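Local coordinates for protein uricase (Bacillus fastidiosus, PDB 4R8X) that probably catalyses the oxidation of urate to 5-hydroxyisourate, the first step of urate breakdown towards allantoin, at residues G24-P29 with D257-L262; P29-T34 with A225-D230; G90-V95 with V144-E149. All coordinates share one frame; numbering follows the deposited sequence.

In the fold
The three contacts are nested along the chain: 90-95 with 144-149 lies inside the loop closed by contact 2, which itself lies inside the loop closed by contact 1. Contacts 1 and 2, with centres 9 Å apart, share P29 and pin one irregular loop, between strands 22-23 and 35-36, against helices 244-258 and 225-238, which follow each other in sequence; a salt bridge from R258 to E30 ties them together. Contact 3, centred 21 Å from either, packs helix 88-102 on strand 143-153 of the large antiparallel sheet. V144 of that strand touches A225 and E226, linking contacts 2 and 3. Contacts 1 and 2 thus join the two uricase family regions, whereas contact 3 lies within the first.

Contact 1 of 3, residues G24-P29 with D257-L262; sequences GLKQIP and DRFPQL
K26 and I28 face the end of helix 244-258 without regular backbone pairing, the nearest CA atoms being those of I28 and R258 at 7.0 Å, where F259 leaves helical geometry and opens a type I beta turn to L262. No direct hydrogen bond crosses here. P29 and R258 meet tip to tip: CD of P29 lies over one face of the guanidinium, toward its rim, 3.6 Å from NE. The charged end of R258 also makes a salt bridge from NE to E30 and a hydrogen bond from NH2 to L322 O at the C-terminus, two bonds that restrict how the flat group can turn. Further back, CG2 of I28 packs on R258 CB, while I28 CD1 comes within 4.2 Å of F259 CZ. K26 slides past F259 in the opposite direction; its CD lies 4.1 Å from F259 CE1, and its CE is 3.5 Å from the R258 carbonyl oxygen. A water joins the lysine NZ, weakly, to Q261 OE1. I231 of helix 225-238 touches I28, R258 and F259, so the loop before strand 35-36 packs beside both helices, close to L322, while segment 257-262 leads into strand 262-271.

Contact 2 of 3, residues P29-T34 with A225-D230; sequences PESNFT and AEQVRD
F33 lays its ring over the side chain of E226, which can be followed outward from the helix. E226 CB sits above the ring centre, 3.5 Å from the centroid and only 5° off the normal, a CH-pi contact over the face. CG lies 3.7 Å from F33 CE1, and CD is 3.6 Å from CZ. At the tip, OE2 is near CE2 and CZ, while OE1 approaches CZ and forms a salt bridge with K36. The bend at chi2 (87°) carries CD out past the CZ rim, and the carboxylate lies parallel to the ring within 6°, stacked but displaced toward the CZ end. One helical turn on, S31 OG donates a 2.6 Å hydrogen bond to D230 OD2, using that oxygen's anti lone pair. The same hydroxyl accepts from F33 N at 3.0 Å, which makes residues 31-33 an ST turn: the serine fixes the loop backbone while it binds helix 225-238. A water held by N32 N donates to D230 OD2, and the other carboxylate oxygen, OD1, takes a salt bridge from R229 NE, met from above the carboxylate plane. A second water accepts from Q227 NE2 at 2.7 Å and also lies close to the F33 carbonyl oxygen; NE2 bonds weakly to K26 O as well. E30 CB points to the helix, but its carboxylate leads away to R258. N32 packs on V129 of a second subunit.

Contact 3 of 3, residues G90-V95 with V144-E149; sequences GFLQYV and VTATVE. Unlike the reference sequence in segment 144-149: V144 (reference Ala).
L92 and V148 carry most of a buried helix-on-sheet contact, in which helix 88-102 covers strand 143-153 of the large antiparallel sheet, as in the tunnelling fold (T-fold) of the uricase family, where helices pack on one face of such a sheet. The axes of segments 90-95 and 144-149 run in the same sense at 25° and approach to 7.7 Å; the closest CA pair, Q93 and V148, is 5.8 Å apart. V148 sends its two methyls to neighbouring helix residues. CG2 lies 3.8 Å from L92 CB, whereas CG1, anti to the backbone N (chi1 -180°), meets both CA and CB of Q93. L92 reaches back along the strand: its CD1 lies 4.0 Å from A146 CB and 3.5 Å from A146 O, while on the flanking strand 108-125 the leucine touches L111 and A113. Alanine's small side chain meets the end of the leucine, and L88 and E89, earlier on the same helix, also touch A146. Q93 contributes its aliphatic base here and extends onward, its amide NE2 bonding to E97. With no hydrogen bond across the segments, the helix is held to the strand by apolar contact and close fit, while the strand's backbone bonds go to its sheet neighbours.

Contact 1 of 3, residues G24-P29 with D257-L262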
loop_
_atom_site.group_PDB
_atom_site.type_symbol
_atom_site.label_atom_id
_atom_site.label_comp_id
_atom_site.label_asym_id
_atom_site.label_seq_id
_atom_site.Cartn_x
_atom_site.Cartn_y
_atom_site.Cartn_z
ATOM N N GLY D 24 -30.662 -0.447 -21.294
ATOM C CA GLY D 24 -31.221 0.586 -22.154
ATOM C C GLY D 24 -30.456 1.895 -22.160
ATOM O O GLY D 24 -31.036 2.970 -22.334
ATOM N N LEU D 25 -29.145 1.810 -21.971
ATOM C CA LEU D 25 -28.301 2.992 -22.040
ATOM C C LEU D 25 -28.242 3.528 -23.470
ATOM O O LEU D 25 -28.588 2.825 -24.420
ATOM C CB LEU D 25 -26.904 2.667 -21.513
ATOM C CG LEU D 25 -26.873 2.149 -20.070
ATOM C CD1 LEU D 25 -25.488 1.632 -19.680
ATOM C CD2 LEU D 25 -27.340 3.238 -19.102
ATOM N N LYS D 26 -27.815 4.775 -23.622
ATOM C CA LYS D 26 -27.716 5.391 -24.939
ATOM C C LYS D 26 -26.596 4.736 -25.740
ATOM O O LYS D 26 -25.485 4.564 -25.236
ATOM C CB LYS D 26 -27.450 6.891 -24.793
ATOM C CG LYS D 26 -27.377 7.664 -26.102
ATOM C CD LYS D 26 -26.868 9.077 -25.860
ATOM C CE LYS D 26 -27.373 10.046 -26.909
ATOM N NZ LYS D 26 -28.826 10.319 -26.733
ATOM N N GLN D 27 -26.887 4.361 -26.981
ATOM C CA GLN D 27 -25.857 3.828 -27.865
ATOM C C GLN D 27 -24.965 4.957 -28.370
ATOM O O GLN D 27 -25.460 5.993 -28.814
ATOM C CB GLN D 27 -26.480 3.073 -29.042
ATOM C CG GLN D 27 -27.220 1.810 -28.635
ATOM C CD GLN D 27 -27.371 0.826 -29.778
ATOM O OE1 GLN D 27 -27.268 -0.386 -29.586
ATOM N NE2 GLN D 27 -27.610 1.344 -30.977
ATOM N N ILE D 28 -23.653 4.759 -28.271
ATOM C CA ILE D 28 -22.679 5.729 -28.774
ATOM C C ILE D 28 -21.591 5.015 -29.569
ATOM O O ILE D 28 -21.330 3.832 -29.328
ATOM C CB ILE D 28 -22.047 6.571 -27.634
ATOM C CG1 ILE D 28 -21.269 5.696 -26.645
ATOM C CG2 ILE D 28 -23.115 7.398 -26.918
ATOM C CD1 ILE D 28 -20.472 6.497 -25.650
ATOM N N PRO D 29 -20.951 5.726 -30.516
ATOM C CA PRO D 29 -19.935 5.107 -31.378
ATOM C C PRO D 29 -18.694 4.634 -30.625
ATOM O O PRO D 29 -18.015 3.713 -31.082
ATOM C CB PRO D 29 -19.550 6.237 -32.342
ATOM C CG PRO D 29 -20.699 7.166 -32.330
ATOM C CD PRO D 29 -21.281 7.098 -30.954
ATOM N N ASP D 257 -20.537 16.074 -25.965
ATOM C CA ASP D 257 -21.195 15.881 -27.256
ATOM C C ASP D 257 -22.145 14.683 -27.231
ATOM O O ASP D 257 -23.293 14.766 -27.683
ATOM C CB ASP D 257 -20.133 15.693 -28.343
ATOM C CG ASP D 257 -20.601 16.134 -29.720
ATOM O OD1 ASP D 257 -21.774 16.545 -29.885
ATOM O OD2 ASP D 257 -19.771 16.076 -30.653
ATOM N N ARG D 258 -21.659 13.564 -26.700
ATOM C CA ARG D 258 -22.460 12.351 -26.624
ATOM C C ARG D 258 -23.586 12.456 -25.606
ATOM O O ARG D 258 -24.640 11.833 -25.771
ATOM C CB ARG D 258 -21.588 11.150 -26.273
ATOM C CG ARG D 258 -20.556 10.819 -27.311
ATOM C CD ARG D 258 -21.180 10.627 -28.686
ATOM N NE ARG D 258 -20.147 10.304 -29.660
ATOM C CZ ARG D 258 -20.098 10.766 -30.902
ATOM N NH1 ARG D 258 -21.037 11.585 -31.352
ATOM N NH2 ARG D 258 -19.102 10.409 -31.698
ATOM N N PHE D 259 -23.359 13.232 -24.551
ATOM C CA PHE D 259 -24.343 13.335 -23.475
ATOM C C PHE D 259 -24.735 14.792 -23.214
ATOM O O PHE D 259 -24.206 15.430 -22.307
ATOM C CB PHE D 259 -23.821 12.670 -22.201
ATOM C CG PHE D 259 -23.425 11.230 -22.396
ATOM C CD1 PHE D 259 -24.386 10.275 -22.693
ATOM C CD2 PHE D 259 -22.098 10.831 -22.289
ATOM C CE1 PHE D 259 -24.041 8.944 -22.873
ATOM C CE2 PHE D 259 -21.744 9.493 -22.477
ATOM C CZ PHE D 259 -22.717 8.552 -22.771
ATOM N N PRO D 260 -25.679 15.319 -24.009
ATOM C CA PRO D 260 -26.097 16.723 -23.902
ATOM C C PRO D 260 -26.686 17.068 -22.536
ATOM O O PRO D 260 -26.754 18.251 -22.181
ATOM C CB PRO D 260 -27.182 16.852 -24.980
ATOM C CG PRO D 260 -26.900 15.776 -25.951
ATOM C CD PRO D 260 -26.317 14.637 -25.150
ATOM N N GLN D 261 -27.109 16.054 -21.787
ATOM C CA GLN D 261 -27.740 16.281 -20.494
ATOM C C GLN D 261 -26.721 16.535 -19.373
ATOM O O GLN D 261 -27.099 16.796 -18.231
ATOM C CB GLN D 261 -28.712 15.140 -20.141
ATOM C CG GLN D 261 -28.062 13.849 -19.625
ATOM C CD GLN D 261 -27.619 12.913 -20.735
ATOM O OE1 GLN D 261 -27.239 13.347 -21.822
ATOM N NE2 GLN D 261 -27.653 11.615 -20.458
ATOM N N LEU D 262 -25.433 16.454 -19.707
ATOM C CA LEU D 262 -24.371 16.804 -18.757
ATOM C C LEU D 262 -24.001 18.283 -18.884
ATOM O O LEU D 262 -23.933 18.809 -19.992
ATOM C CB LEU D 262 -23.119 15.951 -18.996
ATOM C CG LEU D 262 -23.259 14.437 -18.874
ATOM C CD1 LEU D 262 -21.903 13.765 -19.065
ATOM C CD2 LEU D 262 -23.870 14.077 -17.524
HETATM O O HOH W 1 -28.706 12.190 -23.984
#

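Contact 2 of 3, residues P29-T34 with A225-D230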
loop_
_atom_site.group_PDB
_atom_site.type_symbol
_atom_site.label_atom_id
_atom_site.label_comp_id
_atom_site.label_asym_id
_atom_site.label_seq_id
_atom_site.Cartn_x
_atom_site.Cartn_y
_atom_site.Cartn_z
ATOM N N PRO D 29 -20.951 5.726 -30.516
ATOM C CA PRO D 29 -19.935 5.107 -31.378
ATOM C C PRO D 29 -18.694 4.634 -30.625
ATOM O O PRO D 29 -18.015 3.713 -31.082
ATOM C CB PRO D 29 -19.550 6.237 -32.342
ATOM C CG PRO D 29 -20.699 7.166 -32.330
ATOM C CD PRO D 29 -21.281 7.098 -30.954
ATOM N N GLU D 30 -18.404 5.254 -29.486
ATOM C CA GLU D 30 -17.177 4.957 -28.746
ATOM C C GLU D 30 -17.248 3.707 -27.870
ATOM O O GLU D 30 -16.241 3.313 -27.282
ATOM C CB GLU D 30 -16.787 6.152 -27.865
ATOM C CG GLU D 30 -16.291 7.371 -28.630
ATOM C CD GLU D 30 -17.408 8.196 -29.246
ATOM O OE1 GLU D 30 -18.589 8.028 -28.856
ATOM O OE2 GLU D 30 -17.095 9.018 -30.132
ATOM N N SER D 31 -18.428 3.099 -27.760
ATOM C CA SER D 31 -18.659 2.080 -26.733
ATOM C C SER D 31 -19.665 1.016 -27.154
ATOM O O SER D 31 -20.596 1.293 -27.903
ATOM C CB SER D 31 -19.149 2.757 -25.441
ATOM O OG SER D 31 -19.315 1.832 -24.376
ATOM N N ASN D 32 -19.469 -0.200 -26.650
ATOM C CA ASN D 32 -20.446 -1.272 -26.781
ATOM C C ASN D 32 -21.215 -1.498 -25.488
ATOM O O ASN D 32 -22.049 -2.398 -25.409
ATOM C CB ASN D 32 -19.754 -2.582 -27.174
ATOM C CG ASN D 32 -19.561 -2.709 -28.664
ATOM O OD1 ASN D 32 -20.324 -2.141 -29.448
ATOM N ND2 ASN D 32 -18.548 -3.464 -29.068
ATOM N N PHE D 33 -20.922 -0.693 -24.469
ATOM C CA PHE D 33 -21.506 -0.898 -23.146
ATOM C C PHE D 33 -22.906 -0.316 -23.105
ATOM O O PHE D 33 -23.064 0.899 -23.105
ATOM C CB PHE D 33 -20.642 -0.220 -22.078
ATOM C CG PHE D 33 -20.983 -0.627 -20.670
ATOM C CD1 PHE D 33 -20.366 -1.722 -20.081
ATOM C CD2 PHE D 33 -21.906 0.093 -19.929
ATOM C CE1 PHE D 33 -20.677 -2.101 -18.787
ATOM C CE2 PHE D 33 -22.218 -0.278 -18.628
ATOM C CZ PHE D 33 -21.602 -1.372 -18.055
ATOM N N THR D 34 -23.921 -1.174 -23.063
ATOM C CA THR D 34 -25.301 -0.684 -23.031
ATOM C C THR D 34 -26.121 -1.236 -21.875
ATOM O O THR D 34 -27.275 -0.859 -21.705
ATOM C CB THR D 34 -26.051 -0.941 -24.360
ATOM O OG1 THR D 34 -26.014 -2.339 -24.678
ATOM C CG2 THR D 34 -25.418 -0.134 -25.493
ATOM N N ALA D 225 -20.529 5.228 -16.195
ATOM C CA ALA D 225 -19.090 5.507 -16.114
ATOM C C ALA D 225 -18.300 4.691 -17.132
ATOM O O ALA D 225 -17.297 5.155 -17.655
ATOM C CB ALA D 225 -18.558 5.267 -14.691
ATOM N N GLU D 226 -18.762 3.478 -17.421
ATOM C CA GLU D 226 -18.092 2.627 -18.395
ATOM C C GLU D 226 -18.120 3.229 -19.792
ATOM O O GLU D 226 -17.173 3.058 -20.571
ATOM C CB GLU D 226 -18.728 1.238 -18.407
ATOM C CG GLU D 226 -18.408 0.407 -17.170
ATOM C CD GLU D 226 -19.361 0.632 -15.998
ATOM O OE1 GLU D 226 -19.261 -0.134 -15.022
ATOM O OE2 GLU D 226 -20.201 1.554 -16.044
ATOM N N GLN D 227 -19.205 3.924 -20.113
ATOM C CA GLN D 227 -19.297 4.608 -21.403
ATOM C C GLN D 227 -18.289 5.744 -21.484
ATOM O O GLN D 227 -17.640 5.953 -22.512
ATOM C CB GLN D 227 -20.699 5.156 -21.628
ATOM C CG GLN D 227 -21.758 4.100 -21.726
ATOM C CD GLN D 227 -23.131 4.697 -21.942
ATOM O OE1 GLN D 227 -23.714 5.289 -21.030
ATOM N NE2 GLN D 227 -23.652 4.552 -23.150
ATOM N N VAL D 228 -18.151 6.465 -20.381
ATOM C CA VAL D 228 -17.211 7.571 -20.294
ATOM C C VAL D 228 -15.779 7.057 -20.418
ATOM O O VAL D 228 -14.963 7.645 -21.131
ATOM C CB VAL D 228 -17.423 8.356 -18.988
ATOM C CG1 VAL D 228 -16.324 9.374 -18.786
ATOM C CG2 VAL D 228 -18.791 9.072 -19.008
ATOM N N ARG D 229 -15.484 5.950 -19.738
ATOM C CA ARG D 229 -14.182 5.291 -19.845
ATOM C C ARG D 229 -13.894 4.924 -21.303
ATOM O O ARG D 229 -12.790 5.147 -21.810
ATOM C CB ARG D 229 -14.166 4.054 -18.938
ATOM C CG ARG D 229 -12.854 3.282 -18.865
ATOM C CD ARG D 229 -12.792 2.160 -19.899
ATOM N NE ARG D 229 -14.027 1.383 -19.951
ATOM C CZ ARG D 229 -14.363 0.443 -19.073
ATOM N NH1 ARG D 229 -13.556 0.154 -18.061
ATOM N NH2 ARG D 229 -15.509 -0.210 -19.204
ATOM N N ASP D 230 -14.885 4.355 -21.982
ATOM C CA ASP D 230 -14.730 3.989 -23.387
ATOM C C ASP D 230 -14.523 5.205 -24.293
ATOM O O ASP D 230 -13.760 5.128 -25.258
ATOM C CB ASP D 230 -15.914 3.157 -23.874
ATOM C CG ASP D 230 -15.949 1.771 -23.259
ATOM O OD1 ASP D 230 -14.920 1.333 -22.688
ATOM O OD2 ASP D 230 -17.014 1.126 -23.348
HETATM O O HOH W 2 -16.790 -0.769 -25.650
HETATM O O HOH W 3 -22.590 2.731 -24.871
#

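Contact 3 of 3, residues G90-V95 with V144-E149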
loop_
_atom_site.group_PDB
_atom_site.type_symbol
_atom_site.label_atom_id
_atom_site.label_comp_id
_atom_site.label_asym_id
_atom_site.label_seq_id
_atom_site.Cartn_x
_atom_site.Cartn_y
_atom_site.Cartn_z
ATOM N N GLY D 90 -28.426 6.515 -7.597
ATOM C CA GLY D 90 -29.767 6.205 -7.133
ATOM C C GLY D 90 -29.736 5.643 -5.733
ATOM O O GLY D 90 -30.474 6.093 -4.862
ATOM N N PHE D 91 -28.856 4.671 -5.496
ATOM C CA PHE D 91 -28.769 4.084 -4.173
ATOM C C PHE D 91 -28.362 5.102 -3.105
ATOM O O PHE D 91 -28.960 5.147 -2.038
ATOM C CB PHE D 91 -27.794 2.912 -4.165
ATOM C CG PHE D 91 -27.629 2.285 -2.812
ATOM C CD1 PHE D 91 -28.715 1.709 -2.167
ATOM C CD2 PHE D 91 -26.395 2.291 -2.171
ATOM C CE1 PHE D 91 -28.576 1.140 -0.912
ATOM C CE2 PHE D 91 -26.241 1.720 -0.924
ATOM C CZ PHE D 91 -27.332 1.137 -0.285
ATOM N N LEU D 92 -27.358 5.929 -3.396
ATOM C CA LEU D 92 -26.890 6.901 -2.420
ATOM C C LEU D 92 -27.975 7.923 -2.067
ATOM O O LEU D 92 -28.154 8.260 -0.895
ATOM C CB LEU D 92 -25.617 7.604 -2.913
ATOM C CG LEU D 92 -24.394 6.711 -3.145
ATOM C CD1 LEU D 92 -23.181 7.600 -3.353
ATOM C CD2 LEU D 92 -24.160 5.708 -2.002
ATOM N N GLN D 93 -28.700 8.406 -3.068
ATOM C CA GLN D 93 -29.761 9.361 -2.760
ATOM C C GLN D 93 -30.876 8.714 -1.937
ATOM O O GLN D 93 -31.386 9.323 -1.003
ATOM C CB GLN D 93 -30.345 9.999 -4.016
ATOM C CG GLN D 93 -31.349 11.080 -3.678
ATOM C CD GLN D 93 -31.768 11.883 -4.877
ATOM O OE1 GLN D 93 -31.099 11.881 -5.908
ATOM N NE2 GLN D 93 -32.886 12.579 -4.753
ATOM N N TYR D 94 -31.226 7.479 -2.293
ATOM C CA TYR D 94 -32.201 6.679 -1.562
ATOM C C TYR D 94 -31.835 6.585 -0.081
ATOM O O TYR D 94 -32.672 6.808 0.799
ATOM C CB TYR D 94 -32.283 5.294 -2.217
ATOM C CG TYR D 94 -33.084 4.220 -1.506
ATOM C CD1 TYR D 94 -34.466 4.316 -1.365
ATOM C CD2 TYR D 94 -32.459 3.059 -1.053
ATOM C CE1 TYR D 94 -35.186 3.303 -0.752
ATOM C CE2 TYR D 94 -33.171 2.054 -0.439
ATOM C CZ TYR D 94 -34.530 2.175 -0.290
ATOM O OH TYR D 94 -35.235 1.163 0.316
ATOM N N VAL D 95 -30.577 6.268 0.200
ATOM C CA VAL D 95 -30.100 6.146 1.580
ATOM C C VAL D 95 -30.087 7.475 2.337
ATOM O O VAL D 95 -30.520 7.530 3.486
ATOM C CB VAL D 95 -28.713 5.470 1.631
ATOM C CG1 VAL D 95 -28.118 5.526 3.041
ATOM C CG2 VAL D 95 -28.809 4.022 1.152
ATOM N N VAL D 144 -16.132 2.797 -10.532
ATOM C CA VAL D 144 -17.139 3.836 -10.517
ATOM C C VAL D 144 -17.188 4.538 -9.173
ATOM O O VAL D 144 -17.054 3.919 -8.123
ATOM C CB VAL D 144 -18.518 3.227 -10.841
ATOM C CG1 VAL D 144 -19.603 4.297 -10.842
ATOM C CG2 VAL D 144 -18.478 2.528 -12.188
ATOM N N THR D 145 -17.405 5.848 -9.207
ATOM C CA THR D 145 -17.555 6.624 -7.986
ATOM C C THR D 145 -18.853 7.441 -8.019
ATOM O O THR D 145 -19.396 7.728 -9.089
ATOM C CB THR D 145 -16.361 7.587 -7.774
ATOM O OG1 THR D 145 -16.285 8.504 -8.875
ATOM C CG2 THR D 145 -15.046 6.800 -7.675
ATOM N N ALA D 146 -19.350 7.793 -6.835
ATOM C CA ALA D 146 -20.479 8.719 -6.717
ATOM C C ALA D 146 -20.526 9.333 -5.330
ATOM O O ALA D 146 -20.059 8.735 -4.364
ATOM C CB ALA D 146 -21.795 8.013 -7.043
ATOM N N THR D 147 -21.093 10.535 -5.250
ATOM C CA THR D 147 -21.392 11.186 -3.982
ATOM C C THR D 147 -22.768 11.796 -4.091
ATOM O O THR D 147 -23.112 12.381 -5.116
ATOM C CB THR D 147 -20.394 12.324 -3.671
ATOM O OG1 THR D 147 -19.093 11.775 -3.454
ATOM C CG2 THR D 147 -20.790 13.086 -2.424
ATOM N N VAL D 148 -23.569 11.629 -3.046
ATOM C CA VAL D 148 -24.813 12.380 -2.944
ATOM C C VAL D 148 -24.940 12.946 -1.546
ATOM O O VAL D 148 -24.753 12.240 -0.566
ATOM C CB VAL D 148 -26.050 11.510 -3.259
ATOM C CG1 VAL D 148 -27.324 12.361 -3.139
ATOM C CG2 VAL D 148 -25.954 10.928 -4.655
ATOM N N GLU D 149 -25.231 14.243 -1.446
ATOM C CA GLU D 149 -25.539 14.832 -0.157
ATOM C C GLU D 149 -26.913 15.484 -0.252
ATOM O O GLU D 149 -27.196 16.235 -1.191
ATOM C CB GLU D 149 -24.476 15.847 0.285
ATOM C CG GLU D 149 -24.722 16.401 1.687
ATOM C CD GLU D 149 -23.554 17.185 2.270
ATOM O OE1 GLU D 149 -22.439 17.117 1.731
ATOM O OE2 GLU D 149 -23.749 17.868 3.286
#